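Local coordinates for hydrogenase expression/formation protein (HypB) (Archaeoglobus fulgidus, PDB 2WSM), which probably binds and hydrolyses GTP as a nickel- and zinc-binding maturation factor for hydrogenase, and dimerises in a GTP-dependent manner, at residues 133-138 / 151-156; 157-162 / 186-191. All blocks are in the same frame, centred on the assembly; numbering follows the deposited sequence.

How the interactions relate
Both interactions involve the same parallel beta sheet in the nucleotide-binding domain, with centres about 8 Å apart on the same side of the chain's centre. They come in series: interaction 1 packs strand 132-138 against helix 150-154 and the turn after it, and the chain then runs directly into strand 158-162, which opens interaction 2 by pairing with strand 189-192. Strands 132-138 and 158-162 are themselves neighbours; V137 N to V160 O at 2.8 Å is a probable hydrogen bond between them. Two consecutive beta-alpha-beta units thus build this side of the sheet, in keeping with a P-loop GTPase of the SIMIBI class, out to strand 189-192, its last strand within the chain.

Interaction 1 of 2, residues 133-138 / 151-156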
loop_
_atom_site.group_PDB
_atom_site.type_symbol
_atom_site.label_atom_id
_atom_site.label_comp_id
_atom_site.label_asym_id
_atom_site.label_seq_id
_atom_site.Cartn_x
_atom_site.Cartn_y
_atom_site.Cartn_z
ATOM N N ARG A 133 1.849 7.245 -14.399
ATOM C CA ARG A 133 1.986 7.249 -12.956
ATOM C C ARG A 133 3.187 8.101 -12.566
ATOM O O ARG A 133 4.291 7.918 -13.078
ATOM C CB ARG A 133 2.179 5.821 -12.446
ATOM C CG ARG A 133 0.896 5.000 -12.349
ATOM C CD ARG A 133 1.031 3.647 -13.052
ATOM N NE ARG A 133 0.611 3.775 -14.448
ATOM C CZ ARG A 133 -0.518 3.275 -14.946
ATOM N NH1 ARG A 133 -1.343 2.574 -14.175
ATOM N NH2 ARG A 133 -0.814 3.460 -16.224
ATOM N N VAL A 134 2.963 9.041 -11.661
ATOM C CA VAL A 134 4.056 9.802 -11.095
ATOM C C VAL A 134 4.124 9.515 -9.598
ATOM O O VAL A 134 3.096 9.424 -8.915
ATOM C CB VAL A 134 3.907 11.314 -11.375
ATOM C CG1 VAL A 134 5.035 12.101 -10.718
ATOM C CG2 VAL A 134 3.901 11.568 -12.881
ATOM N N VAL A 135 5.335 9.336 -9.101
ATOM C CA VAL A 135 5.541 9.129 -7.684
ATOM C C VAL A 135 6.467 10.218 -7.181
ATOM O O VAL A 135 7.593 10.346 -7.650
ATOM C CB VAL A 135 6.137 7.736 -7.362
ATOM C CG1 VAL A 135 6.260 7.563 -5.855
ATOM C CG2 VAL A 135 5.279 6.638 -7.942
ATOM N N MET A 136 5.967 11.009 -6.238
ATOM C CA MET A 136 6.693 12.139 -5.692
ATOM C C MET A 136 7.210 11.820 -4.303
ATOM O O MET A 136 6.485 11.274 -3.477
ATOM C CB MET A 136 5.772 13.359 -5.607
ATOM C CG MET A 136 5.317 13.896 -6.958
ATOM S SD MET A 136 4.329 15.402 -6.806
ATOM C CE MET A 136 5.541 16.547 -6.157
ATOM N N VAL A 137 8.461 12.174 -4.043
ATOM C CA VAL A 137 8.996 12.090 -2.695
ATOM C C VAL A 137 9.815 13.340 -2.362
ATOM O O VAL A 137 10.558 13.861 -3.198
ATOM C CB VAL A 137 9.843 10.811 -2.493
ATOM C CG1 VAL A 137 11.153 10.898 -3.273
ATOM C CG2 VAL A 137 10.109 10.583 -1.025
ATOM N N SER A 138 9.659 13.826 -1.142
ATOM C CA SER A 138 10.419 14.980 -0.683
ATOM C C SER A 138 11.649 14.501 0.091
ATOM O O SER A 138 11.606 13.444 0.724
ATOM C CB SER A 138 9.532 15.883 0.185
ATOM O OG SER A 138 10.294 16.607 1.134
ATOM N N GLU A 151 7.836 -1.278 -4.056
ATOM C CA GLU A 151 6.612 -1.603 -4.783
ATOM C C GLU A 151 6.031 -0.390 -5.507
ATOM O O GLU A 151 5.701 -0.464 -6.693
ATOM C CB GLU A 151 5.544 -2.212 -3.863
ATOM C CG GLU A 151 5.877 -3.583 -3.290
ATOM C CD GLU A 151 6.360 -3.526 -1.850
ATOM O OE1 GLU A 151 5.896 -4.362 -1.050
ATOM O OE2 GLU A 151 7.187 -2.646 -1.509
ATOM N N ILE A 152 5.907 0.727 -4.795
ATOM C CA ILE A 152 5.317 1.905 -5.396
ATOM C C ILE A 152 6.257 2.563 -6.397
ATOM O O ILE A 152 5.808 3.059 -7.434
ATOM C CB ILE A 152 4.819 2.922 -4.353
ATOM C CG1 ILE A 152 3.880 3.935 -5.019
ATOM C CG2 ILE A 152 5.980 3.623 -3.669
ATOM C CD1 ILE A 152 2.870 4.563 -4.065
ATOM N N PHE A 153 7.557 2.555 -6.111
ATOM C CA PHE A 153 8.498 3.227 -7.014
ATOM C C PHE A 153 8.660 2.454 -8.316
ATOM O O PHE A 153 8.996 3.029 -9.340
ATOM C CB PHE A 153 9.834 3.542 -6.336
ATOM C CG PHE A 153 9.761 4.727 -5.407
ATOM C CD1 PHE A 153 9.656 4.552 -4.034
ATOM C CD2 PHE A 153 9.745 6.021 -5.920
ATOM C CE1 PHE A 153 9.558 5.634 -3.188
ATOM C CE2 PHE A 153 9.648 7.120 -5.080
ATOM C CZ PHE A 153 9.549 6.933 -3.713
ATOM N N ARG A 154 8.358 1.161 -8.276
ATOM C CA ARG A 154 8.390 0.335 -9.474
ATOM C C ARG A 154 7.308 0.685 -10.497
ATOM O O ARG A 154 7.503 0.465 -11.688
ATOM C CB ARG A 154 8.292 -1.147 -9.116
ATOM C CG ARG A 154 9.583 -1.922 -9.293
ATOM C CD ARG A 154 9.418 -3.376 -8.840
ATOM N NE ARG A 154 9.644 -3.530 -7.405
ATOM C CZ ARG A 154 8.974 -4.376 -6.624
ATOM N NH1 ARG A 154 9.246 -4.446 -5.325
ATOM N NH2 ARG A 154 8.019 -5.146 -7.139
ATOM N N VAL A 155 6.174 1.215 -10.044
ATOM C CA VAL A 155 5.039 1.418 -10.941
ATOM C C VAL A 155 5.110 2.771 -11.644
ATOM O O VAL A 155 4.346 3.044 -12.567
ATOM C CB VAL A 155 3.668 1.244 -10.215
ATOM C CG1 VAL A 155 3.619 -0.090 -9.466
ATOM C CG2 VAL A 155 3.391 2.404 -9.260
ATOM N N ALA A 156 6.054 3.602 -11.215
ATOM C CA ALA A 156 6.173 4.960 -11.725
ATOM C C ALA A 156 6.719 5.041 -13.155
ATOM O O ALA A 156 7.597 4.274 -13.541
ATOM C CB ALA A 156 7.028 5.787 -10.793
#
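R133 and A156 mark the closest backbone approach, their CA atoms 4.9 Å apart, where the start of segment 133-138 passes the turn that follows helix 150-154. From there the strand supplies V135 and V137 to the helix, while V134 and M136 direct their CB atoms away from it. V135 carries most of the apolar contact, and its two methyls divide the work. CG1, anti to the backbone N (chi1 -177°), meets the F153 ring at CE2, 3.5 Å away. CG2 instead lies against A156 CB at 3.5 Å, tighter than usual for two carbons, and also approaches I152 O at 3.7 Å. That carbonyl is engaged within its own segment, accepting a hydrogen bond from V155 N (3.2 Å). Chi1 of -76° sets F153 CG anti to the carbonyl carbon, and the ring beyond it comes nearer the strand than CB does, receiving V137 CB at its edge, near the ring plane, 4.1 Å from CZ. At the other end, R133 lays its aliphatic part beside the turn, CD lying 3.4 Å from V155 O, and the chain bends at chi2 and chi3 before its guanidinium forms a salt bridge through NH1 with E130. With no hydrogen bond between the two segments, the 339 Å² buried rests on van der Waals packing. This is the helix-on-sheet packing of a beta-alpha-beta unit in the P-loop NTPase fold, running from strand 132-138 through helix 150-154 to strand 158-162. Neighbouring elements close around it: F153 also touches I159 of strand 158-162 and V146 of helix 145-148, I152 packs on M36 of strand 31-37, and V137 meets V145. Helix 150-154 also faces the second subunit, where R154 NH1 is hydrogen-bonded to K148 O of that chain.

Interaction 2 of 2, residues 157-162 / 186-191; sequences DLIVIN and PRAKII
L158 and I191 meet on one face of the sheet, their side chains crossing at an oblique angle so that I191 CD1 touches both methyls of L158, CD1 at 3.8 Å and CD2 at 4.0 Å. L158 CG is anti to the backbone N (chi1 -167°) and lies 4.1 Å from K189 CB. K189 then leads its long chain away from the contact. On the opposite face, I161 CD1 and I190 CG2 make a comparable oblique contact at 4.0 Å, and the CD1 methyl of I159 reaches A188 CB. Helix 201-212 covers the L158 face through F207, while A181 of helix 174-184 lies against both I159 and I190. Between the two layers of side chains, segments 158-162 and 189-191 run parallel, their axes 17° apart, with four backbone hydrogen bonds: K189 N to D157 O, I159 N to K189 O (2.9 Å), I191 N to I159 O, and I161 N to I191 O. The first is the most bent (143° at the hydrogen), and a water donates weak hydrogen bonds to both D157 O and R187 O. D157 has a second role, OD2 accepting from R133 N of the preceding strand. The chemistry is thus divided: peptide groups fix the register of the parallel strand pair, joined by a beta-alpha-beta crossover through helices 167-170 and 174-184, whereas branched apolar side chains seat helices on both faces.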
loop_
_atom_site.group_PDB
_atom_site.type_symbol
_atom_site.label_atom_id
_atom_site.label_comp_id
_atom_site.label_asym_id
_atom_site.label_seq_id
_atom_site.Cartn_x
_atom_site.Cartn_y
_atom_site.Cartn_z
ATOM N N ASP A 157 6.175 5.973 -13.934
ATOM C CA ASP A 157 6.737 6.332 -15.230
ATOM C C ASP A 157 7.706 7.488 -15.025
ATOM O O ASP A 157 8.642 7.683 -15.796
ATOM C CB ASP A 157 5.633 6.772 -16.187
ATOM C CG ASP A 157 4.672 5.659 -16.512
ATOM O OD1 ASP A 157 5.120 4.650 -17.090
ATOM O OD2 ASP A 157 3.473 5.788 -16.189
ATOM N N LEU A 158 7.450 8.265 -13.979
ATOM C CA LEU A 158 8.273 9.409 -13.643
ATOM C C LEU A 158 8.326 9.503 -12.127
ATOM O O LEU A 158 7.311 9.364 -11.449
ATOM C CB LEU A 158 7.703 10.695 -14.257
ATOM C CG LEU A 158 8.598 11.940 -14.250
ATOM C CD1 LEU A 158 8.140 12.965 -15.294
ATOM C CD2 LEU A 158 8.646 12.577 -12.879
ATOM N N ILE A 159 9.524 9.700 -11.603
ATOM C CA ILE A 159 9.730 9.806 -10.170
ATOM C C ILE A 159 10.265 11.198 -9.868
ATOM O O ILE A 159 11.252 11.638 -10.472
ATOM C CB ILE A 159 10.728 8.748 -9.673
ATOM C CG1 ILE A 159 10.157 7.338 -9.880
ATOM C CG2 ILE A 159 11.096 9.009 -8.222
ATOM C CD1 ILE A 159 11.112 6.200 -9.519
ATOM N N VAL A 160 9.602 11.899 -8.956
ATOM C CA VAL A 160 10.020 13.246 -8.602
ATOM C C VAL A 160 10.650 13.277 -7.217
ATOM O O VAL A 160 9.999 12.959 -6.215
ATOM C CB VAL A 160 8.850 14.245 -8.636
ATOM C CG1 VAL A 160 9.343 15.662 -8.308
ATOM C CG2 VAL A 160 8.160 14.214 -9.993
ATOM N N ILE A 161 11.924 13.648 -7.169
ATOM C CA ILE A 161 12.588 13.906 -5.902
ATOM C C ILE A 161 12.505 15.410 -5.637
ATOM O O ILE A 161 12.981 16.217 -6.427
ATOM C CB ILE A 161 14.039 13.400 -5.911
ATOM C CG1 ILE A 161 14.070 11.922 -6.315
ATOM C CG2 ILE A 161 14.674 13.580 -4.552
ATOM C CD1 ILE A 161 15.451 11.407 -6.667
ATOM N N ASN A 162 11.896 15.763 -4.512
ATOM C CA ASN A 162 11.317 17.077 -4.312
ATOM C C ASN A 162 11.965 17.851 -3.176
ATOM O O ASN A 162 12.564 17.267 -2.270
ATOM C CB ASN A 162 9.810 16.919 -4.031
ATOM C CG ASN A 162 9.046 18.218 -4.188
ATOM O OD1 ASN A 162 9.466 19.109 -4.916
ATOM N ND2 ASN A 162 7.914 18.328 -3.506
ATOM N N PRO A 186 14.527 1.224 -13.629
ATOM C CA PRO A 186 15.479 1.656 -14.656
ATOM C C PRO A 186 14.825 2.462 -15.775
ATOM O O PRO A 186 15.492 3.293 -16.388
ATOM C CB PRO A 186 16.031 0.330 -15.200
ATOM C CG PRO A 186 15.759 -0.668 -14.134
ATOM C CD PRO A 186 14.462 -0.240 -13.522
ATOM N N ARG A 187 13.540 2.237 -16.026
ATOM C CA ARG A 187 12.860 2.905 -17.137
ATOM C C ARG A 187 12.311 4.303 -16.814
ATOM O O ARG A 187 12.098 5.112 -17.719
ATOM C CB ARG A 187 11.756 2.007 -17.707
ATOM C CG ARG A 187 12.299 0.726 -18.331
ATOM C CD ARG A 187 11.204 -0.237 -18.776
ATOM N NE ARG A 187 11.685 -1.621 -18.766
ATOM C CZ ARG A 187 12.499 -2.141 -19.683
ATOM N NH1 ARG A 187 12.924 -1.395 -20.695
ATOM N NH2 ARG A 187 12.894 -3.407 -19.590
ATOM N N ALA A 188 12.091 4.589 -15.533
ATOM C CA ALA A 188 11.453 5.847 -15.129
ATOM C C ALA A 188 12.328 7.065 -15.341
ATOM O O ALA A 188 13.511 7.042 -15.021
ATOM C CB ALA A 188 11.023 5.781 -13.669
ATOM N N LYS A 189 11.740 8.139 -15.861
ATOM C CA LYS A 189 12.406 9.428 -15.829
ATOM C C LYS A 189 12.511 9.843 -14.367
ATOM O O LYS A 189 11.665 9.480 -13.549
ATOM C CB LYS A 189 11.614 10.482 -16.615
ATOM C CG LYS A 189 11.266 10.094 -18.051
ATOM C CD LYS A 189 10.569 11.244 -18.782
ATOM C CE LYS A 189 9.855 10.769 -20.047
ATOM N NZ LYS A 189 10.777 10.536 -21.197
ATOM N N ILE A 190 13.546 10.601 -14.038
ATOM C CA ILE A 190 13.740 11.070 -12.676
ATOM C C ILE A 190 14.048 12.558 -12.698
ATOM O O ILE A 190 14.949 13.007 -13.398
ATOM C CB ILE A 190 14.884 10.309 -11.967
ATOM C CG1 ILE A 190 14.562 8.815 -11.895
ATOM C CG2 ILE A 190 15.106 10.854 -10.577
ATOM C CD1 ILE A 190 15.620 7.986 -11.188
ATOM N N ILE A 191 13.289 13.327 -11.931
ATOM C CA ILE A 191 13.503 14.760 -11.880
ATOM C C ILE A 191 13.835 15.190 -10.464
ATOM O O ILE A 191 13.154 14.812 -9.519
ATOM C CB ILE A 191 12.259 15.525 -12.368
ATOM C CG1 ILE A 191 11.969 15.193 -13.833
ATOM C CG2 ILE A 191 12.452 17.018 -12.182
ATOM C CD1 ILE A 191 10.614 15.680 -14.329
HETATM O O HOH W 1 9.033 5.981 -18.621
#